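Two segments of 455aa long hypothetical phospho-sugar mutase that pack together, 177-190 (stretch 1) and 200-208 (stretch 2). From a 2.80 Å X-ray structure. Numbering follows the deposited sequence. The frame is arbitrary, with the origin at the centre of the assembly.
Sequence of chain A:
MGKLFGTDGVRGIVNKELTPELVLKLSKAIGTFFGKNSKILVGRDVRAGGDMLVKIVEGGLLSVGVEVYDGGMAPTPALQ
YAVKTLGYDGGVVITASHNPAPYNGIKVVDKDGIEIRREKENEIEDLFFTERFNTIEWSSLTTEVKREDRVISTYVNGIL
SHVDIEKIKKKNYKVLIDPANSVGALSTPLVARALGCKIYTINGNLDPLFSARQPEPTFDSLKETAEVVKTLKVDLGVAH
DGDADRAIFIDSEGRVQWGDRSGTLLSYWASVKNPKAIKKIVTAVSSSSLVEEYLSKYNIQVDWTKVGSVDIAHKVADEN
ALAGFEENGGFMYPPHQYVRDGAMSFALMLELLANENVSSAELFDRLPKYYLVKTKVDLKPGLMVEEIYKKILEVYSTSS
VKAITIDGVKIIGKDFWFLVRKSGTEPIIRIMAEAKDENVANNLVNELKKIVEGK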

# COMPACT_ATOMS: atom_id res chain seq x y z
N ILE A 177 -4.39 -18.11 -1.22
CA ILE A 177 -4.32 -16.83 -0.54
C ILE A 177 -3.38 -16.86 0.67
O ILE A 177 -3.51 -17.69 1.56
CB ILE A 177 -5.72 -16.41 -0.09
CG1 ILE A 177 -6.62 -16.21 -1.32
CG2 ILE A 177 -5.65 -15.15 0.72
CD1 ILE A 177 -8.08 -15.86 -1.01
N ASP A 178 -2.40 -15.95 0.66
CA ASP A 178 -1.41 -15.82 1.72
C ASP A 178 -1.61 -14.48 2.42
O ASP A 178 -0.99 -13.48 2.06
CB ASP A 178 -0.00 -15.90 1.12
CG ASP A 178 1.10 -15.95 2.19
OD1 ASP A 178 0.80 -15.95 3.40
OD2 ASP A 178 2.29 -16.01 1.80
N PRO A 179 -2.50 -14.46 3.43
CA PRO A 179 -2.79 -13.24 4.19
C PRO A 179 -1.74 -12.91 5.23
O PRO A 179 -1.90 -11.97 6.02
CB PRO A 179 -4.14 -13.55 4.80
CG PRO A 179 -4.05 -15.00 5.05
CD PRO A 179 -3.45 -15.52 3.79
N ALA A 180 -0.66 -13.69 5.24
CA ALA A 180 0.45 -13.47 6.17
C ALA A 180 0.08 -13.52 7.65
O ALA A 180 0.54 -12.72 8.45
CB ALA A 180 1.14 -12.13 5.86
N ASN A 181 -0.75 -14.48 8.00
CA ASN A 181 -1.17 -14.65 9.39
C ASN A 181 -1.92 -13.45 9.94
O ASN A 181 -2.09 -13.31 11.16
CB ASN A 181 0.04 -14.96 10.24
CG ASN A 181 0.60 -16.30 9.94
OD1 ASN A 181 1.80 -16.47 9.65
ND2 ASN A 181 -0.26 -17.30 10.00
N SER A 182 -2.39 -12.60 9.04
CA SER A 182 -3.10 -11.42 9.46
C SER A 182 -4.50 -11.14 8.89
O SER A 182 -5.08 -11.88 8.09
CB SER A 182 -2.21 -10.22 9.23
OG SER A 182 -2.85 -9.04 9.69
N VAL A 183 -5.01 -10.02 9.35
CA VAL A 183 -6.33 -9.50 9.04
C VAL A 183 -6.85 -9.70 7.60
O VAL A 183 -8.05 -9.69 7.36
CB VAL A 183 -6.32 -8.01 9.52
CG1 VAL A 183 -6.50 -7.05 8.36
CG2 VAL A 183 -7.34 -7.82 10.63
N GLY A 184 -5.95 -9.89 6.65
CA GLY A 184 -6.39 -10.09 5.27
C GLY A 184 -7.16 -11.39 5.10
O GLY A 184 -7.91 -11.56 4.15
N ALA A 185 -6.99 -12.31 6.04
CA ALA A 185 -7.69 -13.59 5.99
C ALA A 185 -9.18 -13.43 6.32
O ALA A 185 -9.96 -14.35 6.09
CB ALA A 185 -7.04 -14.57 6.98
N LEU A 186 -9.58 -12.29 6.86
CA LEU A 186 -10.97 -12.06 7.22
C LEU A 186 -11.78 -11.55 6.05
O LEU A 186 -13.00 -11.41 6.16
CB LEU A 186 -11.10 -11.03 8.35
CG LEU A 186 -10.27 -11.24 9.60
CD1 LEU A 186 -10.42 -10.07 10.56
CD2 LEU A 186 -10.70 -12.54 10.24
N SER A 187 -11.12 -11.26 4.94
CA SER A 187 -11.88 -10.74 3.81
C SER A 187 -11.53 -11.23 2.40
O SER A 187 -12.43 -11.50 1.60
CB SER A 187 -11.84 -9.21 3.87
OG SER A 187 -10.53 -8.72 3.75
N THR A 188 -10.25 -11.34 2.07
CA THR A 188 -9.92 -11.79 0.72
C THR A 188 -10.58 -13.15 0.43
O THR A 188 -11.14 -13.35 -0.64
CB THR A 188 -8.36 -11.83 0.50
OG1 THR A 188 -7.86 -10.50 0.61
CG2 THR A 188 -7.99 -12.35 -0.90
N PRO A 189 -10.54 -14.09 1.39
CA PRO A 189 -11.16 -15.39 1.14
C PRO A 189 -12.67 -15.26 0.94
O PRO A 189 -13.29 -16.05 0.23
CB PRO A 189 -10.80 -16.18 2.40
CG PRO A 189 -9.54 -15.59 2.81
CD PRO A 189 -9.79 -14.12 2.65
N LEU A 190 -13.27 -14.27 1.58
CA LEU A 190 -14.69 -14.07 1.46
C LEU A 190 -14.99 -13.61 0.05
O LEU A 190 -15.93 -14.08 -0.57
CB LEU A 190 -15.16 -13.05 2.50
CG LEU A 190 -15.98 -13.52 3.73
CD1 LEU A 190 -15.63 -14.89 4.18
CD2 LEU A 190 -15.76 -12.52 4.82
N TYR A 200 -7.60 -22.09 -1.21
CA TYR A 200 -6.56 -22.68 -0.38
C TYR A 200 -5.84 -21.49 0.24
O TYR A 200 -5.40 -20.58 -0.48
CB TYR A 200 -5.54 -23.45 -1.21
CG TYR A 200 -6.08 -24.61 -2.00
CD1 TYR A 200 -6.71 -24.40 -3.22
CD2 TYR A 200 -5.94 -25.92 -1.53
CE1 TYR A 200 -7.20 -25.46 -3.95
CE2 TYR A 200 -6.43 -26.99 -2.25
CZ TYR A 200 -7.05 -26.75 -3.47
OH TYR A 200 -7.55 -27.80 -4.20
N THR A 201 -5.71 -21.46 1.56
CA THR A 201 -4.99 -20.35 2.15
C THR A 201 -3.83 -20.90 2.95
O THR A 201 -3.94 -21.93 3.64
CB THR A 201 -5.86 -19.45 3.08
OG1 THR A 201 -5.98 -20.06 4.36
CG2 THR A 201 -7.24 -19.23 2.50
N ILE A 202 -2.71 -20.20 2.82
CA ILE A 202 -1.51 -20.55 3.53
C ILE A 202 -1.44 -19.40 4.52
O ILE A 202 -1.67 -18.23 4.17
CB ILE A 202 -0.27 -20.63 2.56
CG1 ILE A 202 0.98 -21.03 3.32
CG2 ILE A 202 0.01 -19.30 1.92
CD1 ILE A 202 0.79 -22.18 4.22
N ASN A 203 -1.21 -19.74 5.78
CA ASN A 203 -1.12 -18.74 6.84
C ASN A 203 -2.41 -17.94 7.01
O ASN A 203 -2.37 -16.74 7.25
CB ASN A 203 0.07 -17.84 6.54
CG ASN A 203 1.32 -18.65 6.35
OD1 ASN A 203 1.62 -19.54 7.16
ND2 ASN A 203 2.06 -18.38 5.27
N GLY A 204 -3.54 -18.63 6.91
CA GLY A 204 -4.84 -17.99 7.03
C GLY A 204 -5.27 -17.79 8.46
O GLY A 204 -6.26 -17.11 8.72
N ASN A 205 -4.57 -18.40 9.40
CA ASN A 205 -4.91 -18.22 10.81
C ASN A 205 -4.24 -16.93 11.31
O ASN A 205 -3.17 -16.55 10.83
CB ASN A 205 -4.43 -19.41 11.64
CG ASN A 205 -2.94 -19.62 11.58
OD1 ASN A 205 -2.26 -19.60 12.59
ND2 ASN A 205 -2.41 -19.83 10.38
N LEU A 206 -4.89 -16.25 12.24
CA LEU A 206 -4.37 -15.00 12.80
C LEU A 206 -3.26 -15.24 13.80
O LEU A 206 -3.45 -15.96 14.77
CB LEU A 206 -5.49 -14.21 13.46
CG LEU A 206 -6.61 -13.79 12.51
CD1 LEU A 206 -7.71 -13.11 13.30
CD2 LEU A 206 -6.07 -12.85 11.43
N ASP A 207 -2.10 -14.65 13.56
CA ASP A 207 -0.98 -14.83 14.48
C ASP A 207 -0.04 -13.63 14.54
O ASP A 207 0.87 -13.52 13.72
CB ASP A 207 -0.19 -16.06 14.11
CG ASP A 207 0.78 -16.44 15.20
OD1 ASP A 207 0.86 -15.66 16.18
OD2 ASP A 207 1.44 -17.51 15.09
N PRO A 208 -0.23 -12.74 15.52
CA PRO A 208 0.66 -11.59 15.59
C PRO A 208 2.17 -11.94 15.67
O PRO A 208 3.01 -11.05 15.75
CB PRO A 208 0.16 -10.85 16.82
CG PRO A 208 -0.20 -11.96 17.71
CD PRO A 208 -0.98 -12.88 16.78

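The contact opens as a short parallel β bridge. Ile177 pairs with Thr201, their CA atoms 4.5 Å apart, and its two backbone polar groups reach to the residues flanking that partner: Ile177 N donates to Tyr200 O at 2.8 Å (N-H...O angle 155°), and Ile177 O accepts from Ile202 N at 2.9 Å (150°). One residue bonding to both neighbours of its partner is the signature of parallel pairing. Ile177 O also receives a CA-H...O contact from Thr201 CA at 3.1 Å. The side chains of Ile177 and Thr201 lie on the same face of the sheet, with Ile177 CB 4.1 Å from Thr201 CG2.

At Asp178 the backbone bonding gives way to a CA-H...O contact, Asp178 CA to Ile202 O at 3.4 Å; its angle at hydrogen, 173°, is nearly linear. The side chain leaves CA sideways, yet its end approaches stretch 2, where Asp178 OD1 accepts a weak hydrogen bond from Asn203 ND2, well aligned at 171° but long at 3.3 Å. Asp178 OD1 also accepts from Ala180 N at 3.3 Å, so a single oxygen links the following turn to the other stretch.

Pro179 begins a type I' turn that ends at Ser182, closed by Ser182 N to Pro179 O at 3.1 Å. The proline ring packs against backbone, with Pro179 CD 3.3 Å from Ile202 O and Pro179 CG 3.7 Å from Gly204 CA.

Asn181, with 120 Å² covered, the largest share of any residue here, bonds through both backbone and side chain. Asn181 N donates to Asn203 O at 2.9 Å (136°), Asn181 O accepts from Asp207 N at 2.7 Å (166°), and Asn181 ND2 donates to Asn205 O at 3.1 Å (174°). Asn181 ND2 and Asn205 ND2 are 3.3 Å apart, but both are donors. Two CA-H...O contacts supplement the set, from Asn181 CA to Asn205 O at 3.1 Å and from Leu206 CA to Asn181 O at 3.3 Å.

From Ser182 onward no hydrogen bond crosses between the stretches. Leu206 CB starts away from stretch 1, but the side chain returns at its end, placing Leu206 CD2 3.4 Å from Ser182 C and 3.7 Å from Val183 N. In the 3-10 segment, Ala185 points toward stretch 2, its CB 3.2 Å from Gly204 O, while Leu186 CD2 meets Leu206 CD1 at 4.3 Å. Finally, Pro189 CG lies 4.3 Å from Thr201 CG2, bringing the helix back to the bridge residue.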